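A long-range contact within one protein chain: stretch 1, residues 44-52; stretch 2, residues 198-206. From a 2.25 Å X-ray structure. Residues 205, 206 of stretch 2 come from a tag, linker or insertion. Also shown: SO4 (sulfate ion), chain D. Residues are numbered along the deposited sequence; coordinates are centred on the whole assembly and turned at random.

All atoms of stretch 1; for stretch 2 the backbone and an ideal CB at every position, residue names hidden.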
# COMPACT_ATOMS: atom_id res chain seq x y z
N LYS A 44 1.57 6.61 15.77
CA LYS A 44 2.62 7.62 15.62
C LYS A 44 3.69 7.05 14.75
O LYS A 44 3.73 5.82 14.47
CB LYS A 44 3.19 8.07 16.96
CG LYS A 44 4.06 7.02 17.65
CD LYS A 44 4.52 7.50 18.99
CE LYS A 44 5.85 6.89 19.34
NZ LYS A 44 6.02 6.91 20.84
N ASN A 45 4.53 7.94 14.26
CA ASN A 45 5.60 7.58 13.33
C ASN A 45 5.15 6.78 12.06
O ASN A 45 5.90 5.97 11.54
CB ASN A 45 6.74 6.87 14.05
CG ASN A 45 7.52 7.79 14.95
OD1 ASN A 45 7.74 8.93 14.64
ND2 ASN A 45 7.93 7.28 16.09
N MET A 46 3.95 7.02 11.57
CA MET A 46 3.49 6.37 10.33
C MET A 46 4.07 7.23 9.20
O MET A 46 3.72 8.39 9.07
CB MET A 46 1.97 6.30 10.30
CG MET A 46 1.34 5.92 8.97
SD MET A 46 1.42 4.12 8.77
CE MET A 46 0.10 3.61 9.76
N LEU A 47 4.97 6.64 8.41
CA LEU A 47 5.65 7.39 7.34
C LEU A 47 4.75 7.76 6.17
O LEU A 47 3.86 6.98 5.77
CB LEU A 47 6.89 6.62 6.84
CG LEU A 47 7.95 6.37 7.92
CD1 LEU A 47 9.11 5.53 7.41
CD2 LEU A 47 8.44 7.70 8.55
N LEU A 48 4.99 8.94 5.60
CA LEU A 48 4.28 9.40 4.44
C LEU A 48 4.90 8.73 3.17
O LEU A 48 6.08 8.88 2.86
CB LEU A 48 4.34 10.90 4.35
CG LEU A 48 3.37 11.58 3.37
CD1 LEU A 48 2.95 12.96 3.84
CD2 LEU A 48 4.02 11.79 2.03
N LEU A 49 4.09 7.96 2.47
CA LEU A 49 4.58 7.25 1.27
C LEU A 49 5.01 8.19 0.15
O LEU A 49 4.37 9.18 -0.10
CB LEU A 49 3.55 6.25 0.74
CG LEU A 49 3.05 5.20 1.70
CD1 LEU A 49 2.02 4.30 0.99
CD2 LEU A 49 4.18 4.36 2.26
N LYS A 50 6.15 7.90 -0.46
CA LYS A 50 6.64 8.64 -1.62
C LYS A 50 6.63 7.66 -2.79
O LYS A 50 6.94 6.46 -2.63
CB LYS A 50 8.10 9.08 -1.41
CG LYS A 50 8.41 9.94 -0.18
CD LYS A 50 7.82 11.32 -0.33
CE LYS A 50 8.59 12.06 -1.39
NZ LYS A 50 8.06 13.42 -1.70
N TRP A 51 6.35 8.16 -3.98
CA TRP A 51 6.46 7.43 -5.19
C TRP A 51 7.88 7.19 -5.55
O TRP A 51 8.71 8.14 -5.58
CB TRP A 51 5.76 8.15 -6.34
CG TRP A 51 5.58 7.23 -7.55
CD1 TRP A 51 6.40 7.16 -8.60
CD2 TRP A 51 4.56 6.23 -7.78
NE1 TRP A 51 6.00 6.18 -9.48
CE2 TRP A 51 4.83 5.65 -9.03
CE3 TRP A 51 3.41 5.84 -7.11
CZ2 TRP A 51 4.03 4.67 -9.60
CZ3 TRP A 51 2.60 4.87 -7.70
CH2 TRP A 51 2.94 4.30 -8.93
N SER A 52 8.19 5.93 -5.90
CA SER A 52 9.55 5.56 -6.37
C SER A 52 9.45 4.96 -7.81
O SER A 52 8.73 3.95 -8.01
CB SER A 52 10.16 4.54 -5.39
OG SER A 52 11.28 3.89 -5.95
N UNK A 198 -0.77 18.43 8.11
CA UNK A 198 -2.09 18.19 7.59
C UNK A 198 -2.52 16.75 7.76
O UNK A 198 -3.64 16.51 8.16
CB UNK A 198 -2.15 18.58 6.11
N UNK A 199 -1.62 15.81 7.51
CA UNK A 199 -1.98 14.41 7.58
C UNK A 199 -1.63 13.78 8.91
O UNK A 199 -2.17 12.74 9.25
CB UNK A 199 -1.29 13.64 6.45
N UNK A 200 -0.67 14.34 9.65
CA UNK A 200 -0.19 13.72 10.89
C UNK A 200 0.79 12.59 10.58
O UNK A 200 1.12 11.79 11.44
CB UNK A 200 -1.36 13.19 11.72
N UNK A 201 1.29 12.50 9.36
CA UNK A 201 2.26 11.46 8.99
C UNK A 201 3.63 12.04 8.95
O UNK A 201 3.79 13.21 8.66
CB UNK A 201 1.92 10.83 7.64
N UNK A 202 4.63 11.22 9.26
CA UNK A 202 6.03 11.64 9.28
C UNK A 202 6.65 11.52 7.93
O UNK A 202 6.44 10.54 7.23
CB UNK A 202 6.83 10.82 10.29
N UNK A 203 7.42 12.52 7.55
CA UNK A 203 8.05 12.59 6.24
C UNK A 203 9.41 11.89 6.22
O UNK A 203 10.20 12.01 7.15
CB UNK A 203 8.21 14.05 5.82
N UNK A 204 9.68 11.15 5.16
CA UNK A 204 10.93 10.42 4.98
C UNK A 204 11.24 10.36 3.50
O UNK A 204 10.47 9.80 2.73
CB UNK A 204 10.85 9.01 5.58
N UNK A 205 12.34 10.93 3.07
CA UNK A 205 12.44 11.20 1.66
C UNK A 205 13.09 10.09 0.89
O UNK A 205 13.60 9.16 1.52
CB UNK A 205 13.21 12.50 1.43
N UNK A 206 12.94 10.20 -0.46
CA UNK A 206 13.29 9.26 -1.57
C UNK A 206 12.21 8.26 -2.08
O UNK A 206 11.63 8.46 -3.13
CB UNK A 206 14.49 8.43 -1.11
S SO4 D . 2.42 20.11 5.94
O1 SO4 D . 2.55 21.13 4.89
O2 SO4 D . 2.54 18.82 5.26
O3 SO4 D . 3.45 20.15 7.02
O4 SO4 D . 1.04 20.22 6.44

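Position 198 lies beyond the reach of stretch 1, so almost any residue would be tolerated. Its backbone N, however, lies near the sulfate. The residue is Lys 198, whose N donates a hydrogen bond to sulfate O4 at 3.0 Å.

At position 199 the CA-to-CB bond points toward stretch 1, but the ideal CB is still 5.0 Å from Leu 48 CD1. A small or medium side chain, polar or apolar, would suit. The deposited Ser 199 turns its hydroxyl back on its own stretch: OG accepts a weak hydrogen bond from the backbone N of position 201 at 3.4 Å, and it approaches Leu 48 CD1 to 4.0 Å.

Position 200 has phi/psi of 79°/14°. Positive phi favours glycine, and stretch 1 offers nothing near the ideal CB. Gly 200 is found here; its O accepts a hydrogen bond from water 1 (2.7 Å), which in turn accepts one from Met 46 N (3.2 Å), so the water links the two backbones.

Position 201 faces stretch 1 directly. Its ideal CB is 3.4 Å from Met 46 O and 4.1 Å from Leu 48 CB, and the side chains of Met 46 and Leu 48 offer apolar surface. An aliphatic residue such as valine, isoleucine, leucine or methionine would suit. Leu 201, with chi1 m and chi2 t, brings CD2 to 3.4 Å from Met 46 CG, while its CB packs 4.0 Å from Leu 48 CB.

At position 202 the backbone forms a single beta bridge with Leu 47. The position 202 N donates to Met 46 O (3.0 Å), and its O accepts from Leu 48 N (2.7 Å); the same O receives a CA-H...O contact from Leu 47 CA at 3.2 Å. The CA-to-CB bond runs sideways, between Leu 47 CD2 and Asn 45, so a small or medium residue such as alanine, serine, cysteine or valine is plausible. It is Cys 202: CB lies 3.9 Å from Leu 47 CD2 and SG 3.7 Å from Asn 45 OD1, while the residue is covalently bonded elsewhere in the structure.

Position 203 points away, which permits a long polar chain, and the sulfate favours a positive charge. Arg 203 returns at its end: Leu 48 CD1 lies over one face of the guanidinium, 3.9 Å from NH1, and NH2 donates to sulfate O2 at 2.8 Å.

Position 204 points toward Leu 47 CD2, 4.0 Å from the ideal CB, so an aliphatic stem is favoured. Lys 204 supplies one, its CD 4.0 Å from Leu 47 CD1, before its end leads away. Water 2 donates to Leu 48 O (2.8 Å) and accepts from Lys 204 N (2.6 Å).

Position 205 points away, but the nearby amine of Lys 50 would suit an acid. The tag residue Glu 205 curls back, forming a salt bridge from OE1 to Lys 50 NZ at 3.5 Å.

Position 206 also points away, imposing little choice. Tag residue Leu 206 touches stretch 1 through its backbone, with O 3.8 Å from Trp 51 O.

Stretch 2, residues 198-206: KSGLCRKEL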
# COMPACT_ATOMS: atom_id res chain seq x y z
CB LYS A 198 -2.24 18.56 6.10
CG LYS A 198 -2.61 20.02 5.85
CD LYS A 198 -2.66 20.31 4.35
CE LYS A 198 -1.27 20.32 3.71
NZ LYS A 198 -0.78 21.71 3.46
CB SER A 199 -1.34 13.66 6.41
OG SER A 199 0.05 13.69 6.48
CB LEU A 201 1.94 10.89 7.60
CG LEU A 201 0.56 10.29 7.30
CD1 LEU A 201 0.39 10.12 5.81
CD2 LEU A 201 0.39 8.97 7.96
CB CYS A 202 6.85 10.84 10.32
SG CYS A 202 6.21 11.09 12.00
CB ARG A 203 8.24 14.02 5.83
CG ARG A 203 6.96 14.76 5.49
CD ARG A 203 7.24 16.05 4.78
NE ARG A 203 6.00 16.84 4.61
CZ ARG A 203 5.14 16.67 3.58
NH1 ARG A 203 5.39 15.77 2.66
NH2 ARG A 203 4.06 17.41 3.43
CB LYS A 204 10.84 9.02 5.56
CG LYS A 204 12.23 8.34 5.58
CD LYS A 204 12.46 7.72 6.92
CE LYS A 204 13.05 6.34 6.86
NZ LYS A 204 14.33 6.42 6.16
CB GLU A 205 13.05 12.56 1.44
CG GLU A 205 12.27 13.65 2.17
CD GLU A 205 10.94 14.04 1.56
OE1 GLU A 205 10.81 14.02 0.35
OE2 GLU A 205 10.00 14.34 2.29
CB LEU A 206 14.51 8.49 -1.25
CG LEU A 206 15.69 9.37 -0.82
CD1 LEU A 206 16.81 8.55 -1.25
CD2 LEU A 206 15.64 10.69 -1.46
O HOH W 1 2.66 9.83 12.41
O HOH W 2 7.88 10.99 3.27
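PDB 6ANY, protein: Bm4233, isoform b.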